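Local coordinates for protein ubiquinol-cytochrome C chaperone (Brucella abortus NCTC 8038, PDB 6RWT) that probably acts as an assembly chaperone for the respiratory-chain cytochrome bc1 complex, binding newly made cytochrome b as its mitochondrial homolog Cbp3 does, at residues A[50-55]-A[146-151]; A[56-61]-A[106-111]; A[113-118]-A[125-130]. All coordinates share one frame; numbering follows the deposited sequence.

Contact 1: A[50-55]-A[146-151]; sequences LSLHIF and CYLGAY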
loop_
_atom_site.group_PDB
_atom_site.type_symbol
_atom_site.label_atom_id
_atom_site.label_comp_id
_atom_site.label_asym_id
_atom_site.label_seq_id
_atom_site.Cartn_x
_atom_site.Cartn_y
_atom_site.Cartn_z
ATOM N N LEU A 50 4.038 2.724 3.794
ATOM C CA LEU A 50 3.977 2.555 2.333
ATOM C C LEU A 50 3.342 1.209 1.949
ATOM O O LEU A 50 2.436 1.159 1.120
ATOM C CB LEU A 50 5.357 2.712 1.689
ATOM C CG LEU A 50 5.405 2.599 0.156
ATOM C CD1 LEU A 50 4.614 3.700 -0.546
ATOM C CD2 LEU A 50 6.844 2.587 -0.328
ATOM N N SER A 51 3.817 0.129 2.571
ATOM C CA SER A 51 3.291 -1.216 2.300
ATOM C C SER A 51 1.794 -1.353 2.627
ATOM O O SER A 51 1.058 -2.011 1.883
ATOM C CB SER A 51 4.125 -2.291 3.025
ATOM O OG SER A 51 4.092 -2.149 4.432
ATOM N N LEU A 52 1.344 -0.718 3.715
ATOM C CA LEU A 52 -0.088 -0.703 4.049
ATOM C C LEU A 52 -0.924 -0.082 2.918
ATOM O O LEU A 52 -1.965 -0.629 2.544
ATOM C CB LEU A 52 -0.323 0.045 5.376
ATOM C CG LEU A 52 -1.767 0.319 5.802
ATOM C CD1 LEU A 52 -2.536 -0.984 5.980
ATOM C CD2 LEU A 52 -1.794 1.134 7.092
ATOM N N HIS A 53 -0.471 1.062 2.399
ATOM C CA HIS A 53 -1.212 1.787 1.357
ATOM C C HIS A 53 -1.131 1.090 -0.015
ATOM O O HIS A 53 -2.123 1.053 -0.761
ATOM C CB HIS A 53 -0.782 3.273 1.317
ATOM C CG HIS A 53 -1.278 4.062 2.493
ATOM N ND1 HIS A 53 -0.684 4.023 3.741
ATOM C CD2 HIS A 53 -2.347 4.883 2.615
ATOM C CE1 HIS A 53 -1.367 4.796 4.573
ATOM N NE2 HIS A 53 -2.387 5.318 3.917
ATOM N N ILE A 54 0.022 0.493 -0.328
ATOM C CA ILE A 54 0.155 -0.350 -1.519
ATOM C C ILE A 54 -0.787 -1.572 -1.431
ATOM O O ILE A 54 -1.524 -1.863 -2.384
ATOM C CB ILE A 54 1.635 -0.778 -1.746
ATOM C CG1 ILE A 54 2.496 0.433 -2.121
ATOM C CG2 ILE A 54 1.749 -1.884 -2.794
ATOM C CD1 ILE A 54 2.312 0.967 -3.534
ATOM N N PHE A 55 -0.793 -2.247 -0.275
ATOM C CA PHE A 55 -1.716 -3.350 -0.036
ATOM C C PHE A 55 -3.174 -2.946 -0.325
ATOM O O PHE A 55 -3.911 -3.682 -0.976
ATOM C CB PHE A 55 -1.612 -3.893 1.408
ATOM C CG PHE A 55 -2.886 -4.532 1.885
ATOM C CD1 PHE A 55 -3.188 -5.835 1.537
ATOM C CD2 PHE A 55 -3.820 -3.800 2.624
ATOM C CE1 PHE A 55 -4.395 -6.410 1.925
ATOM C CE2 PHE A 55 -5.026 -4.360 3.005
ATOM C CZ PHE A 55 -5.310 -5.672 2.658
ATOM N N CYS A 146 -6.477 0.825 17.211
ATOM C CA CYS A 146 -7.891 0.880 16.801
ATOM C C CYS A 146 -8.230 2.130 15.966
ATOM O O CYS A 146 -9.127 2.089 15.125
ATOM C CB CYS A 146 -8.802 0.782 18.027
ATOM S SG CYS A 146 -8.738 -0.835 18.838
ATOM N N TYR A 147 -7.518 3.228 16.208
ATOM C CA TYR A 147 -7.617 4.455 15.385
ATOM C C TYR A 147 -7.115 4.213 13.951
ATOM O O TYR A 147 -7.773 4.586 12.967
ATOM C CB TYR A 147 -6.769 5.585 15.991
ATOM C CG TYR A 147 -7.511 6.705 16.678
ATOM C CD1 TYR A 147 -8.055 7.752 15.936
ATOM C CD2 TYR A 147 -7.613 6.760 18.068
ATOM C CE1 TYR A 147 -8.717 8.804 16.554
ATOM C CE2 TYR A 147 -8.272 7.810 18.697
ATOM C CZ TYR A 147 -8.821 8.831 17.934
ATOM O OH TYR A 147 -9.482 9.880 18.535
ATOM N N LEU A 148 -5.936 3.605 13.844
ATOM C CA LEU A 148 -5.364 3.283 12.534
ATOM C C LEU A 148 -6.258 2.266 11.805
ATOM O O LEU A 148 -6.493 2.394 10.600
ATOM C CB LEU A 148 -3.930 2.764 12.670
ATOM C CG LEU A 148 -3.179 2.454 11.364
ATOM C CD1 LEU A 148 -3.151 3.648 10.416
ATOM C CD2 LEU A 148 -1.758 1.969 11.642
ATOM N N GLY A 149 -6.765 1.277 12.537
ATOM C CA GLY A 149 -7.695 0.304 11.969
ATOM C C GLY A 149 -8.971 0.922 11.410
ATOM O O GLY A 149 -9.424 0.540 10.325
ATOM N N ALA A 150 -9.546 1.882 12.133
ATOM C CA ALA A 150 -10.709 2.627 11.629
ATOM C C ALA A 150 -10.399 3.340 10.308
ATOM O O ALA A 150 -11.199 3.289 9.374
ATOM C CB ALA A 150 -11.208 3.624 12.669
ATOM N N TYR A 151 -9.236 3.987 10.233
ATOM C CA TYR A 151 -8.769 4.616 8.982
ATOM C C TYR A 151 -8.654 3.598 7.837
ATOM O O TYR A 151 -9.124 3.853 6.728
ATOM C CB TYR A 151 -7.438 5.343 9.208
ATOM C CG TYR A 151 -6.683 5.762 7.955
ATOM C CD1 TYR A 151 -7.010 6.933 7.266
ATOM C CD2 TYR A 151 -5.614 4.998 7.479
ATOM C CE1 TYR A 151 -6.310 7.313 6.127
ATOM C CE2 TYR A 151 -4.914 5.368 6.340
ATOM C CZ TYR A 151 -5.253 6.534 5.672
ATOM O OH TYR A 151 -4.549 6.917 4.548
#
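Leu52 and Leu148 mark the closest approach of two helical segments that stand well apart: their CA atoms are 10.8 Å from each other, and those of His53 and Tyr151 a little farther. At such a spacing no backbone atoms meet, and the gap is spanned by side chains alone, in two places. The stronger bridge is polar. Tyr151 reaches across with CG anti to the backbone N (chi1 167°), which carries the phenol over to the facing helix, and its OH lies 2.8 Å from His53 NE2. The hydrogen bond is nearly straight, at 163°. The OH lies in the plane of the imidazole and NE2 in that of the phenol, while the two planes are turned 51° apart; the rings meet rim to rim, with neither over the other's face. The second ring nitrogen, ND1, is bonded to Met49 O one turn earlier in its own helix, so that both nitrogens of a buried histidine are satisfied and the rotation of the ring is fixed. Histidine suits the place because one compact ring carries two nitrogens that point to different partners; tyrosine suits it because it combines length with an apolar flank. Beside this pair, Leu52 CD2 and Leu148 CD1 come to 4.4 Å, a light touch between branched ends. The contact joins helix 43-61 to helix 145-161 in the interior of the all-helical fold: helix 2-28 packs on His53 through Ile24 and Ala27, Tyr115 of helix 100-120 lies against Leu52, and Phe33 meets the Tyr151 ring edge-to-face.

Contact 2: A[56-61]-A[106-111]; sequences LALHRM and RMFYGR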
loop_
_atom_site.group_PDB
_atom_site.type_symbol
_atom_site.label_atom_id
_atom_site.label_comp_id
_atom_site.label_asym_id
_atom_site.label_seq_id
_atom_site.Cartn_x
_atom_site.Cartn_y
_atom_site.Cartn_z
ATOM N N LEU A 56 -3.600 -1.803 0.209
ATOM C CA LEU A 56 -4.986 -1.351 0.005
ATOM C C LEU A 56 -5.329 -1.225 -1.479
ATOM O O LEU A 56 -6.417 -1.633 -1.904
ATOM C CB LEU A 56 -5.266 -0.035 0.743
ATOM C CG LEU A 56 -5.602 -0.169 2.231
ATOM C CD1 LEU A 56 -5.371 1.134 2.985
ATOM C CD2 LEU A 56 -7.037 -0.651 2.427
ATOM N N ALA A 57 -4.401 -0.682 -2.263
ATOM C CA ALA A 57 -4.602 -0.577 -3.724
ATOM C C ALA A 57 -4.695 -1.948 -4.417
ATOM O O ALA A 57 -5.613 -2.191 -5.208
ATOM C CB ALA A 57 -3.495 0.258 -4.354
ATOM N N LEU A 58 -3.751 -2.834 -4.121
ATOM C CA LEU A 58 -3.743 -4.178 -4.721
ATOM C C LEU A 58 -4.990 -4.983 -4.335
ATOM O O LEU A 58 -5.566 -5.679 -5.179
ATOM C CB LEU A 58 -2.475 -4.951 -4.329
ATOM C CG LEU A 58 -1.110 -4.338 -4.688
ATOM C CD1 LEU A 58 0.034 -5.266 -4.286
ATOM C CD2 LEU A 58 -0.990 -3.943 -6.150
ATOM N N HIS A 59 -5.388 -4.879 -3.064
ATOM C CA HIS A 59 -6.585 -5.542 -2.528
ATOM C C HIS A 59 -7.855 -5.129 -3.289
ATOM O O HIS A 59 -8.698 -5.980 -3.608
ATOM C CB HIS A 59 -6.676 -5.235 -1.020
ATOM C CG HIS A 59 -7.883 -5.794 -0.336
ATOM N ND1 HIS A 59 -8.974 -5.017 -0.018
ATOM C CD2 HIS A 59 -8.165 -7.043 0.111
ATOM C CE1 HIS A 59 -9.882 -5.764 0.585
ATOM N NE2 HIS A 59 -9.414 -6.996 0.681
ATOM N N ARG A 60 -7.968 -3.838 -3.608
ATOM C CA ARG A 60 -9.092 -3.333 -4.414
ATOM C C ARG A 60 -9.048 -3.800 -5.876
ATOM O O ARG A 60 -10.086 -4.122 -6.467
ATOM C CB ARG A 60 -9.131 -1.796 -4.372
ATOM C CG ARG A 60 -10.038 -1.114 -5.404
ATOM C CD ARG A 60 -11.514 -1.437 -5.206
ATOM N NE ARG A 60 -12.356 -0.791 -6.222
ATOM C CZ ARG A 60 -12.614 -1.270 -7.443
ATOM N NH1 ARG A 60 -12.115 -2.436 -7.855
ATOM N NH2 ARG A 60 -13.399 -0.578 -8.262
ATOM N N MET A 61 -7.852 -3.795 -6.461
ATOM C CA MET A 61 -7.687 -4.046 -7.899
ATOM C C MET A 61 -7.749 -5.515 -8.307
ATOM O O MET A 61 -8.134 -5.806 -9.447
ATOM C CB MET A 61 -6.384 -3.418 -8.404
ATOM C CG MET A 61 -6.403 -1.901 -8.387
ATOM S SD MET A 61 -4.806 -1.188 -8.829
ATOM C CE MET A 61 -5.079 0.495 -8.307
ATOM N N ARG A 106 8.270 -11.962 -0.256
ATOM C CA ARG A 106 7.656 -12.791 0.792
ATOM C C ARG A 106 7.343 -11.978 2.058
ATOM O O ARG A 106 6.298 -12.194 2.677
ATOM C CB ARG A 106 8.551 -14.003 1.117
ATOM C CG ARG A 106 7.999 -14.979 2.149
ATOM C CD ARG A 106 8.830 -16.261 2.187
ATOM N NE ARG A 106 8.447 -17.158 3.285
ATOM C CZ ARG A 106 8.940 -18.383 3.493
ATOM N NH1 ARG A 106 8.517 -19.091 4.537
ATOM N NH2 ARG A 106 9.865 -18.910 2.683
ATOM N N MET A 107 8.236 -11.056 2.440
ATOM C CA MET A 107 8.004 -10.168 3.604
ATOM C C MET A 107 6.756 -9.310 3.380
ATOM O O MET A 107 5.946 -9.143 4.300
ATOM C CB MET A 107 9.237 -9.282 3.889
ATOM C CG MET A 107 9.159 -8.406 5.142
ATOM S SD MET A 107 10.661 -7.434 5.378
ATOM C CE MET A 107 10.364 -6.098 4.222
ATOM N N PHE A 108 6.593 -8.791 2.162
ATOM C CA PHE A 108 5.405 -8.010 1.824
ATOM C C PHE A 108 4.133 -8.872 1.823
ATOM O O PHE A 108 3.242 -8.664 2.657
ATOM C CB PHE A 108 5.559 -7.275 0.474
ATOM C CG PHE A 108 4.308 -6.541 0.046
ATOM C CD1 PHE A 108 3.878 -5.409 0.741
ATOM C CD2 PHE A 108 3.515 -7.018 -0.986
ATOM C CE1 PHE A 108 2.712 -4.743 0.373
ATOM C CE2 PHE A 108 2.343 -6.359 -1.356
ATOM C CZ PHE A 108 1.934 -5.219 -0.665
ATOM N N TYR A 109 4.037 -9.824 0.906
ATOM C CA TYR A 109 2.793 -10.593 0.737
ATOM C C TYR A 109 2.385 -11.385 1.989
ATOM O O TYR A 109 1.193 -11.473 2.312
ATOM C CB TYR A 109 2.866 -11.507 -0.498
ATOM C CG TYR A 109 2.841 -10.746 -1.818
ATOM C CD1 TYR A 109 1.688 -10.081 -2.242
ATOM C CD2 TYR A 109 3.969 -10.685 -2.645
ATOM C CE1 TYR A 109 1.661 -9.374 -3.442
ATOM C CE2 TYR A 109 3.950 -9.984 -3.845
ATOM C CZ TYR A 109 2.792 -9.328 -4.244
ATOM O OH TYR A 109 2.766 -8.633 -5.445
ATOM N N GLY A 110 3.364 -11.935 2.705
ATOM C CA GLY A 110 3.092 -12.683 3.933
ATOM C C GLY A 110 2.521 -11.849 5.069
ATOM O O GLY A 110 1.538 -12.247 5.705
ATOM N N ARG A 111 3.115 -10.683 5.313
ATOM C CA ARG A 111 2.744 -9.866 6.472
ATOM C C ARG A 111 1.478 -9.038 6.256
ATOM O O ARG A 111 0.791 -8.733 7.227
ATOM C CB ARG A 111 3.910 -8.971 6.907
ATOM C CG ARG A 111 5.113 -9.772 7.396
ATOM C CD ARG A 111 6.344 -8.925 7.663
ATOM N NE ARG A 111 6.265 -8.125 8.890
ATOM C CZ ARG A 111 6.415 -6.801 8.982
ATOM N NH1 ARG A 111 6.614 -6.036 7.905
ATOM N NH2 ARG A 111 6.342 -6.220 10.179
#
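Leu58 turns its CG anti to the carbonyl carbon (chi1 -58°), and its extended second torsion places CD1 against Phe108, whose CG stands opposite its own backbone N (chi1 176°), a setting that brings the ring rim up to helix 43-61. The meeting is between one methyl and one ring rim: Leu58 CD1 is 3.9 Å from Phe108 CE2 and 4.1 Å from Phe108 CZ, near the plane of the ring, so the methyl abuts the edge and does not lie over the face. Tyr109 is a peripheral member of the group. Its CE1 and OH both come to about 4.5 Å from Leu58 CD1, a loose approach at an oblique angle to the ring. Within the same helix Phe108 CD2 sits 3.7 Å above the Tyr109 ring, over its centre, so the two successive aromatic residues brace one another. The helices themselves are far apart, the nearest CA atoms, those of Leu58 and Tyr109, being 10.7 Å from each other, a distance that leucine and the two aromatic side chains can span. Phenylalanine fits the buried side, where Phe79 and Ile54 also pack on it; tyrosine fits the exposed side, its hydroxyl tolerating water. An acetate ion, probably from the crystallisation liquor, lies about 4 Å from the Tyr109 side chain. Leu58, partly exposed, also rests on Ala72 of helix 66-89. No hydrogen bond or salt bridge crosses between the segments. Dispersion and the exclusion of water from the buried ring therefore make a modest, non-directional contribution to the joining of the two helices.

Contact 3: A[113-118]-A[125-130]; sequences GAYGAA and QALAAA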
loop_
_atom_site.group_PDB
_atom_site.type_symbol
_atom_site.label_atom_id
_atom_site.label_comp_id
_atom_site.label_asym_id
_atom_site.label_seq_id
_atom_site.Cartn_x
_atom_site.Cartn_y
_atom_site.Cartn_z
ATOM N N GLY A 113 -1.090 -10.114 4.326
ATOM C CA GLY A 113 -2.205 -11.067 4.190
ATOM C C GLY A 113 -3.205 -11.013 5.339
ATOM O O GLY A 113 -4.412 -11.129 5.117
ATOM N N ALA A 114 -2.701 -10.818 6.563
ATOM C CA ALA A 114 -3.555 -10.640 7.741
ATOM C C ALA A 114 -4.491 -9.435 7.619
ATOM O O ALA A 114 -5.619 -9.488 8.102
ATOM C CB ALA A 114 -2.720 -10.531 9.009
ATOM N N TYR A 115 -4.028 -8.360 6.973
ATOM C CA TYR A 115 -4.882 -7.191 6.711
ATOM C C TYR A 115 -6.052 -7.551 5.782
ATOM O O TYR A 115 -7.196 -7.150 6.018
ATOM C CB TYR A 115 -4.095 -6.015 6.083
ATOM C CG TYR A 115 -2.901 -5.456 6.850
ATOM C CD1 TYR A 115 -2.800 -5.552 8.241
ATOM C CD2 TYR A 115 -1.886 -4.766 6.169
ATOM C CE1 TYR A 115 -1.725 -5.002 8.926
ATOM C CE2 TYR A 115 -0.813 -4.203 6.848
ATOM C CZ TYR A 115 -0.722 -4.328 8.218
ATOM O OH TYR A 115 0.358 -3.767 8.877
ATOM N N GLY A 116 -5.752 -8.299 4.723
ATOM C CA GLY A 116 -6.770 -8.767 3.781
ATOM C C GLY A 116 -7.835 -9.655 4.420
ATOM O O GLY A 116 -9.029 -9.455 4.196
ATOM N N ALA A 117 -7.409 -10.636 5.214
ATOM C CA ALA A 117 -8.360 -11.523 5.907
ATOM C C ALA A 117 -9.246 -10.751 6.890
ATOM O O ALA A 117 -10.455 -10.977 6.954
ATOM C CB ALA A 117 -7.618 -12.637 6.631
ATOM N N ALA A 118 -8.641 -9.840 7.651
ATOM C CA ALA A 118 -9.388 -9.021 8.608
ATOM C C ALA A 118 -10.414 -8.111 7.913
ATOM O O ALA A 118 -11.556 -8.020 8.358
ATOM C CB ALA A 118 -8.441 -8.208 9.484
ATOM N N GLN A 125 -10.994 -6.176 15.467
ATOM C CA GLN A 125 -10.105 -6.688 16.490
ATOM C C GLN A 125 -8.915 -7.369 15.838
ATOM O O GLN A 125 -7.777 -7.126 16.223
ATOM C CB GLN A 125 -10.831 -7.676 17.430
ATOM C CG GLN A 125 -11.953 -7.041 18.246
ATOM C CD GLN A 125 -12.750 -8.056 19.064
ATOM O OE1 GLN A 125 -13.942 -7.870 19.315
ATOM N NE2 GLN A 125 -12.098 -9.144 19.470
ATOM N N ALA A 126 -9.195 -8.208 14.840
ATOM C CA ALA A 126 -8.148 -8.911 14.089
ATOM C C ALA A 126 -7.250 -7.916 13.351
ATOM O O ALA A 126 -6.020 -8.098 13.284
ATOM C CB ALA A 126 -8.772 -9.884 13.100
ATOM N N LEU A 127 -7.862 -6.858 12.824
ATOM C CA LEU A 127 -7.110 -5.824 12.090
ATOM C C LEU A 127 -6.165 -5.051 13.019
ATOM O O LEU A 127 -4.993 -4.881 12.687
ATOM C CB LEU A 127 -8.049 -4.867 11.332
ATOM C CG LEU A 127 -7.413 -3.747 10.489
ATOM C CD1 LEU A 127 -6.465 -4.311 9.434
ATOM C CD2 LEU A 127 -8.486 -2.900 9.822
ATOM N N ALA A 128 -6.664 -4.631 14.184
ATOM C CA ALA A 128 -5.820 -3.934 15.179
ATOM C C ALA A 128 -4.673 -4.807 15.697
ATOM O O ALA A 128 -3.553 -4.313 15.884
ATOM C CB ALA A 128 -6.665 -3.428 16.341
ATOM N N ALA A 129 -4.945 -6.096 15.907
ATOM C CA ALA A 129 -3.913 -7.061 16.316
ATOM C C ALA A 129 -2.816 -7.221 15.249
ATOM O O ALA A 129 -1.629 -7.232 15.588
ATOM C CB ALA A 129 -4.539 -8.415 16.653
ATOM N N ALA A 130 -3.215 -7.331 13.975
ATOM C CA ALA A 130 -2.265 -7.420 12.852
ATOM C C ALA A 130 -1.418 -6.142 12.705
ATOM O O ALA A 130 -0.196 -6.207 12.516
ATOM C CB ALA A 130 -3.007 -7.710 11.552
#
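Ala118 fits closely against helix 124-135: its CB lies 3.6 Å from the backbone N of Leu127 and 3.8 Å from Leu127 CB, and the CA atoms of these two residues are only 5.2 Å apart. Alanine suits this place because its single methyl fits against the backbone of the facing helix; Leu127 can be larger since its side chain leaves along the flank to meet Tyr115. Ala114 CB meets Ala130 CB at 3.8 Å, one turn along. On the buried flank the small residues give way to larger ones. With chi1 at -58° the Tyr115 ring swings to the side of its backbone N and lies beside the facing helix; Tyr115 CD1 touches Ala130 CB at 4.0 Å, the methyl standing at the ring edge, while Leu127 CD1 approaches Tyr115 CD1 obliquely, also at 4.0 Å. The tyrosine hydroxyl is bonded to Asn134 farther along that helix, and Leu127 also packs on Val152 and Leu153 of helix 145-161. The other flank is looser and borders solvent. Ala126 CB still reaches Ala118 CB at 4.0 Å, but Ala126 and Ala114 are both partly exposed. The axes run antiparallel, at 168° and 8.7 Å apart, and the chain reverses between residues 120 and 124: this is a helical hairpin with a tight, alanine-lined interface.

How the contacts relate
The three contacts share one helical core. Contacts 1 and 2 both draw on helix 43-61, and their centres are 12 Å apart; Phe108 of contact 2 reaches into contact 1, its CE1 lying 3.5 Å from Ser51 O. Contact 3 is about 10 Å from contact 1, centre to centre, and touches both of its helices: Phe55 CZ comes within 3.4 Å of Gly116 N, and Leu127 CD2 within 3.6 Å of Gly149 O. Helix 100-120 likewise serves contacts 2 and 3. Along the chain, contacts 2 and 3 follow one another inside the loop that contact 1 closes. Bound magnesium lies about 14 Å from the His53 side chain and about 12 Å from that of Leu58, too far for either to be a ligand.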